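Local coordinates for protein alginate lyase, family PL7 (Zobellia galactanivorans, PDB 3ZPY) that probably cleaves alginate as a polysaccharide lyase of family PL7, the chain here being the catalytic domain of a longer marine bacterial protein, at residues F60-R64 and V219-L223; N71-P75 and L223-G228; M99-V105 and L119-Q123. The contacts are given in a common frame with arbitrary orientation. Residue numbers count along the deposited sequence, not the author numbering.

Contact 1 (F60-R64 and V219-L223); sequences FKCYR and VGNYL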
loop_
_atom_site.group_PDB
_atom_site.type_symbol
_atom_site.label_atom_id
_atom_site.label_comp_id
_atom_site.label_asym_id
_atom_site.label_seq_id
_atom_site.Cartn_x
_atom_site.Cartn_y
_atom_site.Cartn_z
ATOM N N PHE A 60 -5.887 0.861 8.273
ATOM C CA PHE A 60 -5.121 -0.355 7.933
ATOM C C PHE A 60 -4.035 -0.397 8.901
ATOM O O PHE A 60 -3.096 0.433 8.862
ATOM C CB PHE A 60 -4.563 -0.189 6.523
ATOM C CG PHE A 60 -5.640 -0.047 5.450
ATOM C CD1 PHE A 60 -6.309 1.198 5.271
ATOM C CD2 PHE A 60 -5.964 -1.130 4.606
ATOM C CE1 PHE A 60 -7.303 1.316 4.268
ATOM C CE2 PHE A 60 -6.953 -1.007 3.669
ATOM C CZ PHE A 60 -7.578 0.225 3.450
ATOM N N LYS A 61 -4.136 -1.407 9.812
ATOM C CA LYS A 61 -3.177 -1.526 10.924
ATOM C C LYS A 61 -2.406 -2.885 10.739
ATOM O O LYS A 61 -3.061 -3.968 10.675
ATOM C CB LYS A 61 -4.017 -1.545 12.287
ATOM C CG LYS A 61 -3.123 -1.419 13.487
ATOM C CD LYS A 61 -3.901 -1.244 14.771
ATOM C CE LYS A 61 -3.018 -1.037 15.957
ATOM N NZ LYS A 61 -3.826 -0.657 17.137
ATOM N N CYS A 62 -1.092 -2.761 10.630
ATOM C CA CYS A 62 -0.253 -3.954 10.379
ATOM C C CYS A 62 0.919 -3.936 11.333
ATOM O O CYS A 62 1.390 -2.863 11.732
ATOM C CB CYS A 62 0.146 -3.972 8.852
ATOM S SG CYS A 62 0.920 -5.507 8.351
ATOM N N TYR A 63 1.409 -5.113 11.688
ATOM C CA TYR A 63 2.330 -5.213 12.805
ATOM C C TYR A 63 3.634 -5.821 12.343
ATOM O O TYR A 63 3.628 -6.733 11.508
ATOM C CB TYR A 63 1.768 -6.118 13.960
ATOM C CG TYR A 63 0.445 -5.624 14.466
ATOM C CD1 TYR A 63 -0.732 -5.838 13.709
ATOM C CD2 TYR A 63 0.354 -5.013 15.743
ATOM C CE1 TYR A 63 -1.956 -5.364 14.104
ATOM C CE2 TYR A 63 -0.917 -4.534 16.172
ATOM C CZ TYR A 63 -2.049 -4.818 15.382
ATOM O OH TYR A 63 -3.265 -4.282 15.776
ATOM N N ARG A 64 4.732 -5.298 12.885
ATOM C CA ARG A 64 6.053 -5.936 12.724
ATOM C C ARG A 64 5.914 -7.401 13.129
ATOM O O ARG A 64 5.309 -7.741 14.175
ATOM C CB ARG A 64 6.979 -5.241 13.758
ATOM C CG ARG A 64 8.465 -5.665 13.702
ATOM C CD ARG A 64 9.223 -4.890 14.783
ATOM N NE ARG A 64 10.689 -4.934 14.609
ATOM C CZ ARG A 64 11.525 -5.715 15.287
ATOM N NH1 ARG A 64 11.090 -6.696 16.069
ATOM N NH2 ARG A 64 12.834 -5.529 15.165
ATOM N N VAL A 219 -3.387 -0.226 -2.309
ATOM C CA VAL A 219 -3.382 0.918 -1.386
ATOM C C VAL A 219 -3.768 0.401 -0.011
ATOM O O VAL A 219 -4.636 -0.478 0.129
ATOM C CB VAL A 219 -4.358 2.062 -1.850
ATOM C CG1 VAL A 219 -5.829 1.604 -1.844
ATOM C CG2 VAL A 219 -4.224 3.327 -1.063
ATOM N N GLY A 220 -3.150 0.971 1.020
ATOM C CA GLY A 220 -3.371 0.378 2.348
ATOM C C GLY A 220 -2.101 0.626 3.187
ATOM O O GLY A 220 -1.461 1.722 3.159
ATOM N N ASN A 221 -1.693 -0.482 3.852
ATOM C CA ASN A 221 -0.516 -0.455 4.731
ATOM C C ASN A 221 0.338 -1.700 4.482
ATOM O O ASN A 221 0.037 -2.773 4.991
ATOM C CB ASN A 221 -0.967 -0.403 6.199
ATOM C CG ASN A 221 0.144 -0.207 7.151
ATOM O OD1 ASN A 221 1.332 -0.183 6.743
ATOM N ND2 ASN A 221 -0.193 -0.105 8.423
ATOM N N TYR A 222 1.428 -1.467 3.760
ATOM C CA TYR A 222 2.431 -2.526 3.457
ATOM C C TYR A 222 3.622 -2.126 4.247
ATOM O O TYR A 222 4.324 -1.199 3.903
ATOM C CB TYR A 222 2.664 -2.520 1.916
ATOM C CG TYR A 222 3.622 -3.560 1.363
ATOM C CD1 TYR A 222 3.911 -4.745 2.033
ATOM C CD2 TYR A 222 4.130 -3.336 0.085
ATOM C CE1 TYR A 222 4.786 -5.659 1.468
ATOM C CE2 TYR A 222 4.969 -4.206 -0.470
ATOM C CZ TYR A 222 5.275 -5.402 0.201
ATOM O OH TYR A 222 6.128 -6.430 -0.357
ATOM N N LEU A 223 3.945 -2.870 5.313
ATOM C CA LEU A 223 5.164 -2.481 6.101
ATOM C C LEU A 223 6.370 -2.727 5.286
ATOM O O LEU A 223 6.360 -3.569 4.353
ATOM C CB LEU A 223 5.254 -3.265 7.428
ATOM C CG LEU A 223 4.070 -3.108 8.383
ATOM C CD1 LEU A 223 4.397 -3.757 9.731
ATOM C CD2 LEU A 223 3.646 -1.661 8.557
#

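Contact 2 (N71-P75 and L223-G228); sequences NSQNP and LQSVKG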
loop_
_atom_site.group_PDB
_atom_site.type_symbol
_atom_site.label_atom_id
_atom_site.label_comp_id
_atom_site.label_asym_id
_atom_site.label_seq_id
_atom_site.Cartn_x
_atom_site.Cartn_y
_atom_site.Cartn_z
ATOM N N ASN A 71 5.517 -16.681 7.196
ATOM C CA ASN A 71 6.279 -16.032 6.116
ATOM C C ASN A 71 7.091 -14.867 6.670
ATOM O O ASN A 71 6.559 -14.081 7.453
ATOM C CB ASN A 71 5.363 -15.556 4.973
ATOM C CG ASN A 71 6.150 -14.959 3.810
ATOM O OD1 ASN A 71 7.379 -14.842 3.858
ATOM N ND2 ASN A 71 5.433 -14.541 2.773
ATOM N N SER A 72 8.396 -14.842 6.371
ATOM C CA SER A 72 9.271 -13.756 6.868
ATOM C C SER A 72 9.271 -12.442 6.072
ATOM O O SER A 72 9.857 -11.447 6.569
ATOM C CB SER A 72 10.701 -14.222 6.933
ATOM O OG SER A 72 11.088 -14.589 5.626
ATOM N N GLN A 73 8.621 -12.427 4.890
ATOM C CA GLN A 73 8.566 -11.193 4.036
ATOM C C GLN A 73 7.768 -10.132 4.712
ATOM O O GLN A 73 7.093 -10.414 5.706
ATOM C CB GLN A 73 7.898 -11.444 2.671
ATOM C CG GLN A 73 8.553 -12.622 1.979
ATOM C CD GLN A 73 9.487 -12.212 0.874
ATOM O OE1 GLN A 73 9.027 -11.766 -0.182
ATOM N NE2 GLN A 73 10.810 -12.437 1.070
ATOM N N ASN A 74 7.831 -8.928 4.163
ATOM C CA ASN A 74 7.088 -7.844 4.759
ATOM C C ASN A 74 5.567 -8.086 4.715
ATOM O O ASN A 74 4.997 -8.440 3.655
ATOM C CB ASN A 74 7.442 -6.541 4.009
ATOM C CG ASN A 74 8.851 -6.039 4.315
ATOM O OD1 ASN A 74 9.291 -6.026 5.444
ATOM N ND2 ASN A 74 9.552 -5.623 3.281
ATOM N N PRO A 75 4.889 -7.864 5.859
ATOM C CA PRO A 75 3.429 -8.110 5.892
ATOM C C PRO A 75 2.608 -6.872 5.431
ATOM O O PRO A 75 3.103 -5.725 5.322
ATOM C CB PRO A 75 3.143 -8.325 7.401
ATOM C CG PRO A 75 4.208 -7.428 8.115
ATOM C CD PRO A 75 5.458 -7.549 7.211
ATOM N N LEU A 223 3.945 -2.870 5.313
ATOM C CA LEU A 223 5.164 -2.481 6.101
ATOM C C LEU A 223 6.370 -2.727 5.286
ATOM O O LEU A 223 6.360 -3.569 4.353
ATOM C CB LEU A 223 5.254 -3.265 7.428
ATOM C CG LEU A 223 4.070 -3.108 8.383
ATOM C CD1 LEU A 223 4.397 -3.757 9.731
ATOM C CD2 LEU A 223 3.646 -1.661 8.557
ATOM N N GLN A 224 7.433 -2.003 5.616
ATOM C CA GLN A 224 8.743 -2.107 4.971
ATOM C C GLN A 224 9.882 -2.348 5.937
ATOM O O GLN A 224 9.743 -1.998 7.093
ATOM C CB GLN A 224 9.025 -0.978 3.957
ATOM C CG GLN A 224 8.079 -0.967 2.798
ATOM C CD GLN A 224 8.468 -2.049 1.767
ATOM O OE1 GLN A 224 9.577 -2.025 1.281
ATOM N NE2 GLN A 224 7.609 -3.024 1.511
ATOM N N SER A 225 10.964 -2.959 5.457
ATOM C CA SER A 225 12.151 -3.161 6.291
ATOM C C SER A 225 11.928 -3.960 7.561
ATOM O O SER A 225 12.629 -3.759 8.591
ATOM C CB SER A 225 12.849 -1.772 6.578
ATOM O OG SER A 225 13.220 -1.112 5.424
ATOM N N VAL A 226 10.979 -4.883 7.507
ATOM C CA VAL A 226 10.611 -5.743 8.681
ATOM C C VAL A 226 10.686 -7.216 8.319
ATOM O O VAL A 226 10.114 -8.050 8.991
ATOM C CB VAL A 226 9.298 -5.346 9.372
ATOM C CG1 VAL A 226 9.558 -4.034 10.104
ATOM C CG2 VAL A 226 8.092 -5.344 8.380
ATOM N N LYS A 227 11.469 -7.494 7.285
ATOM C CA LYS A 227 11.664 -8.888 6.872
ATOM C C LYS A 227 12.290 -9.637 8.034
ATOM O O LYS A 227 13.344 -9.226 8.580
ATOM C CB LYS A 227 12.540 -8.971 5.616
ATOM C CG LYS A 227 11.863 -8.364 4.383
ATOM C CD LYS A 227 12.519 -8.808 3.081
ATOM C CE LYS A 227 11.761 -8.281 1.854
ATOM N NZ LYS A 227 12.324 -8.747 0.546
ATOM N N GLY A 228 11.704 -10.778 8.408
ATOM C CA GLY A 228 12.341 -11.608 9.472
ATOM C C GLY A 228 12.231 -10.988 10.863
ATOM O O GLY A 228 12.767 -11.534 11.821
HETATM O O HOH W 1 12.215 -4.152 3.044
#

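Contact 3 (M99-V105 and L119-Q123); sequences MEWTVQV and LCFGQ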
loop_
_atom_site.group_PDB
_atom_site.type_symbol
_atom_site.label_atom_id
_atom_site.label_comp_id
_atom_site.label_asym_id
_atom_site.label_seq_id
_atom_site.Cartn_x
_atom_site.Cartn_y
_atom_site.Cartn_z
ATOM N N MET A 99 -4.796 6.632 -9.440
ATOM C CA MET A 99 -5.403 6.338 -8.177
ATOM C C MET A 99 -5.327 7.563 -7.365
ATOM O O MET A 99 -4.270 8.164 -7.228
ATOM C CB MET A 99 -4.687 5.186 -7.465
ATOM C CG MET A 99 -5.277 4.929 -6.091
ATOM S SD MET A 99 -4.623 3.390 -5.319
ATOM C CE MET A 99 -2.873 3.806 -5.046
ATOM N N GLU A 100 -6.504 8.008 -6.852
ATOM C CA GLU A 100 -6.542 9.152 -5.890
ATOM C C GLU A 100 -7.014 8.651 -4.533
ATOM O O GLU A 100 -7.920 7.828 -4.433
ATOM C CB GLU A 100 -7.493 10.195 -6.383
ATOM C CG GLU A 100 -6.993 10.893 -7.638
ATOM C CD GLU A 100 -8.008 11.807 -8.271
ATOM O OE1 GLU A 100 -8.938 11.210 -8.855
ATOM O OE2 GLU A 100 -7.901 13.006 -8.132
ATOM N N TRP A 101 -6.343 9.131 -3.488
ATOM C CA TRP A 101 -6.764 8.793 -2.116
ATOM C C TRP A 101 -6.270 9.817 -1.180
ATOM O O TRP A 101 -5.212 10.430 -1.380
ATOM C CB TRP A 101 -6.254 7.385 -1.726
ATOM C CG TRP A 101 -4.800 7.133 -1.506
ATOM C CD1 TRP A 101 -4.262 6.713 -0.279
ATOM C CD2 TRP A 101 -3.680 7.203 -2.423
ATOM N NE1 TRP A 101 -2.930 6.526 -0.384
ATOM C CE2 TRP A 101 -2.498 6.796 -1.660
ATOM C CE3 TRP A 101 -3.540 7.495 -3.766
ATOM C CZ2 TRP A 101 -1.219 6.728 -2.280
ATOM C CZ3 TRP A 101 -2.281 7.429 -4.359
ATOM C CH2 TRP A 101 -1.142 7.094 -3.615
ATOM N N THR A 102 -7.014 10.017 -0.122
ATOM C CA THR A 102 -6.667 10.984 0.897
ATOM C C THR A 102 -6.159 10.150 2.046
ATOM O O THR A 102 -6.848 9.227 2.523
ATOM C CB THR A 102 -7.944 11.809 1.260
ATOM O OG1 THR A 102 -8.332 12.536 0.098
ATOM C CG2 THR A 102 -7.679 12.792 2.439
ATOM N N VAL A 103 -5.029 10.530 2.526
ATOM C CA VAL A 103 -4.304 9.576 3.487
ATOM C C VAL A 103 -3.718 10.363 4.652
ATOM O O VAL A 103 -3.326 11.544 4.533
ATOM C CB VAL A 103 -3.162 8.829 2.709
ATOM C CG1 VAL A 103 -1.976 9.763 2.328
ATOM C CG2 VAL A 103 -2.645 7.622 3.511
ATOM N N GLN A 104 -3.617 9.645 5.781
ATOM C CA GLN A 104 -2.621 9.975 6.813
ATOM C C GLN A 104 -1.897 8.730 7.260
ATOM O O GLN A 104 -2.400 7.601 7.098
ATOM C CB GLN A 104 -3.259 10.561 8.046
ATOM C CG GLN A 104 -4.179 11.800 7.840
ATOM C CD GLN A 104 -4.458 12.461 9.146
ATOM O OE1 GLN A 104 -4.149 11.862 10.236
ATOM N NE2 GLN A 104 -5.020 13.650 9.126
ATOM N N VAL A 105 -0.681 8.966 7.741
ATOM C CA VAL A 105 0.048 7.884 8.411
ATOM C C VAL A 105 0.077 8.362 9.869
ATOM O O VAL A 105 0.575 9.484 10.133
ATOM C CB VAL A 105 1.419 7.568 7.814
ATOM C CG1 VAL A 105 2.097 6.475 8.657
ATOM C CG2 VAL A 105 1.284 7.239 6.328
ATOM N N LEU A 119 6.811 2.556 6.106
ATOM C CA LEU A 119 5.799 1.749 5.517
ATOM C C LEU A 119 5.354 2.372 4.194
ATOM O O LEU A 119 5.658 3.546 3.913
ATOM C CB LEU A 119 4.625 1.606 6.469
ATOM C CG LEU A 119 3.828 2.923 6.851
ATOM C CD1 LEU A 119 2.838 3.390 5.789
ATOM C CD2 LEU A 119 3.029 2.657 8.142
ATOM N N CYS A 120 4.627 1.558 3.390
ATOM C CA CYS A 120 4.142 1.944 2.069
ATOM C C CYS A 120 2.627 2.055 2.106
ATOM O O CYS A 120 1.947 1.141 2.534
ATOM C CB CYS A 120 4.578 0.827 1.099
ATOM S SG CYS A 120 3.803 1.005 -0.539
ATOM N N PHE A 121 2.143 3.196 1.686
ATOM C CA PHE A 121 0.687 3.494 1.764
ATOM C C PHE A 121 0.060 3.598 0.332
ATOM O O PHE A 121 -1.110 4.000 0.222
ATOM C CB PHE A 121 0.410 4.710 2.646
ATOM C CG PHE A 121 1.113 5.986 2.211
ATOM C CD1 PHE A 121 0.570 6.842 1.263
ATOM C CD2 PHE A 121 2.293 6.420 2.851
ATOM C CE1 PHE A 121 1.186 8.026 0.912
ATOM C CE2 PHE A 121 2.938 7.562 2.475
ATOM C CZ PHE A 121 2.383 8.400 1.485
ATOM N N GLY A 122 0.832 3.348 -0.761
ATOM C CA GLY A 122 0.184 3.177 -2.059
ATOM C C GLY A 122 1.246 2.633 -2.998
ATOM O O GLY A 122 2.445 2.876 -2.802
ATOM N N GLN A 123 0.786 1.883 -3.992
ATOM C CA GLN A 123 1.679 1.212 -4.928
ATOM C C GLN A 123 1.090 1.088 -6.312
ATOM O O GLN A 123 -0.137 1.042 -6.445
ATOM C CB GLN A 123 2.002 -0.239 -4.546
ATOM C CG GLN A 123 2.504 -0.575 -3.153
ATOM C CD GLN A 123 2.343 -2.105 -2.989
ATOM O OE1 GLN A 123 1.667 -2.548 -2.053
ATOM N NE2 GLN A 123 2.853 -2.859 -3.897
#

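Contact 1 (F60-R64 and V219-L223)
Two strands from different sheets meet face to face in the buried interior: 60-63 and 221-223 run nearly parallel, their short axes 16° apart and 7.1 Å at closest approach, too far for backbone pairing. Side chains therefore bridge the gap. Asn-221 reaches over with its amide, and ND2 donates a hydrogen bond of 3.0 Å to the carbonyl O of Phe-60, a polar link within an otherwise largely apolar layer. Such stacking of two antiparallel sheets is characteristic of the beta-jelly-roll sandwich of PL7 lyases, which belong to the concanavalin-like clan. At one end CA of Gly-220 lies over the face of the Phe-60 ring, a CH-pi contact 3.9 Å from the centroid; with phi/psi of 150/-134 at this corner of the chain, a beta carbon would jam against the preceding carbonyl. At the other end Leu-223 CG packs 4.0 Å from Cys-62 SG, while its CD1 comes within 3.4 Å of Tyr-63 C. Pro-75 also touches Cys-62, and Phe-51 meets the Phe-60 ring edge-to-face.

Contact 2 (N71-P75 and L223-G228)
Three hydrogen bonds join these two irregular segments, and each uses a backbone NH of 223-228 as donor. Gly-228 N gives the shortest, 2.7 Å to Ser-72 O; Val-226 N donates to the side-chain OD1 of Asn-74 at 2.9 Å; Leu-223 N donates to Pro-75 O at 3.0 Å. The Asn-74 side chain thus reaches into the bend of 223-228, where its OD1 meets Val-226 N. The other end of its amide is used as well: ND2 donates to a water 3.1 Å away, which also accepts from Ser-225 N at 3.0 Å. Near the Gly-228 bond, Lys-227 CA makes a CA-H...O contact of 3.1 Å with Ser-72 O. Gly-228 turns with a positive phi of 72°, which favours glycine. The segment 71-75 is itself shaped by Asn-71, whose OD1 accepts from Gln-73 N at 2.9 Å in an Asx turn. Thr-112, whose OG1 is hydrogen-bonded to Lys-227 O, ties in a third loop. Behind this polar seam, the Pro-75 ring packs on apolar side chains, its CD 3.6 Å from Val-226 CG2 and its CG 4.0 Å from Leu-223 CD1. The principle illustrated is loop-to-loop joining at the edge of a beta-sandwich, where antiparallel pairing of strands 76-83 and 221-223 gives way to a side-chain hydrogen bond and a single water bridge.

Contact 3 (M99-V105 and L119-Q123)
Phe-121 is the chief bump here, rising from the segment 119-123 into the hollow between side chains of strand 99-105. Its ring is bordered by Val-105, with CG2 3.7 Å from Phe-121 CD2, by Val-103, whose CG1 lies 3.9 Å from CE1 of Phe-121, and by Trp-101, whose NE1 sits at the ring edge, 3.9 Å from Phe-121 CD1. In return the indole fills the space above Gly-122: Trp-101 CZ2 is 3.8 Å from Gly-122 CA, and a beta carbon on that residue would clash with the indole. Met-99 CE flanks this hollow, 4.3 Å from Gly-122 CA. At the other end Val-105 CG1 meets Leu-119 CD2 at 4.0 Å. The alternating residues 99, 101, 103 and 105 all face this interior, whereas Gln-104 points away. Phe-121 and Gly-122 both face Val-142, forming a classic beta bulge where the chain turns a corner, and the close interlocking of the two layers is that of the hydrophobic core of a jelly-roll beta-sandwich.

How the contacts relate
Contacts 1 and 3 repeat one principle, residues of one sheet packing against the other across the sandwich, with centres about 11 Å apart. Strands 221-223 and 117-125 are neighbours in one sheet: Tyr-222 O lies 2.8 Å from Cys-120 N, a probable hydrogen bond. Opposite them, 58-63 and 96-107 flank strand 235-247 in the second sheet. Val-219 CG2 also packs 3.5 Å from Trp-101 CD1. Contact 2 shares Leu-223 with contact 1 and continues the pairing of strands 76-83 and 221-223 into the loops beyond them, with Pro-75 touching Cys-62 of contact 1; its centre lies about 11 Å from that of contact 1 and 19 Å from that of contact 3. None of the three includes the sodium-site residues Thr-35, Ala-37 and Ile-40.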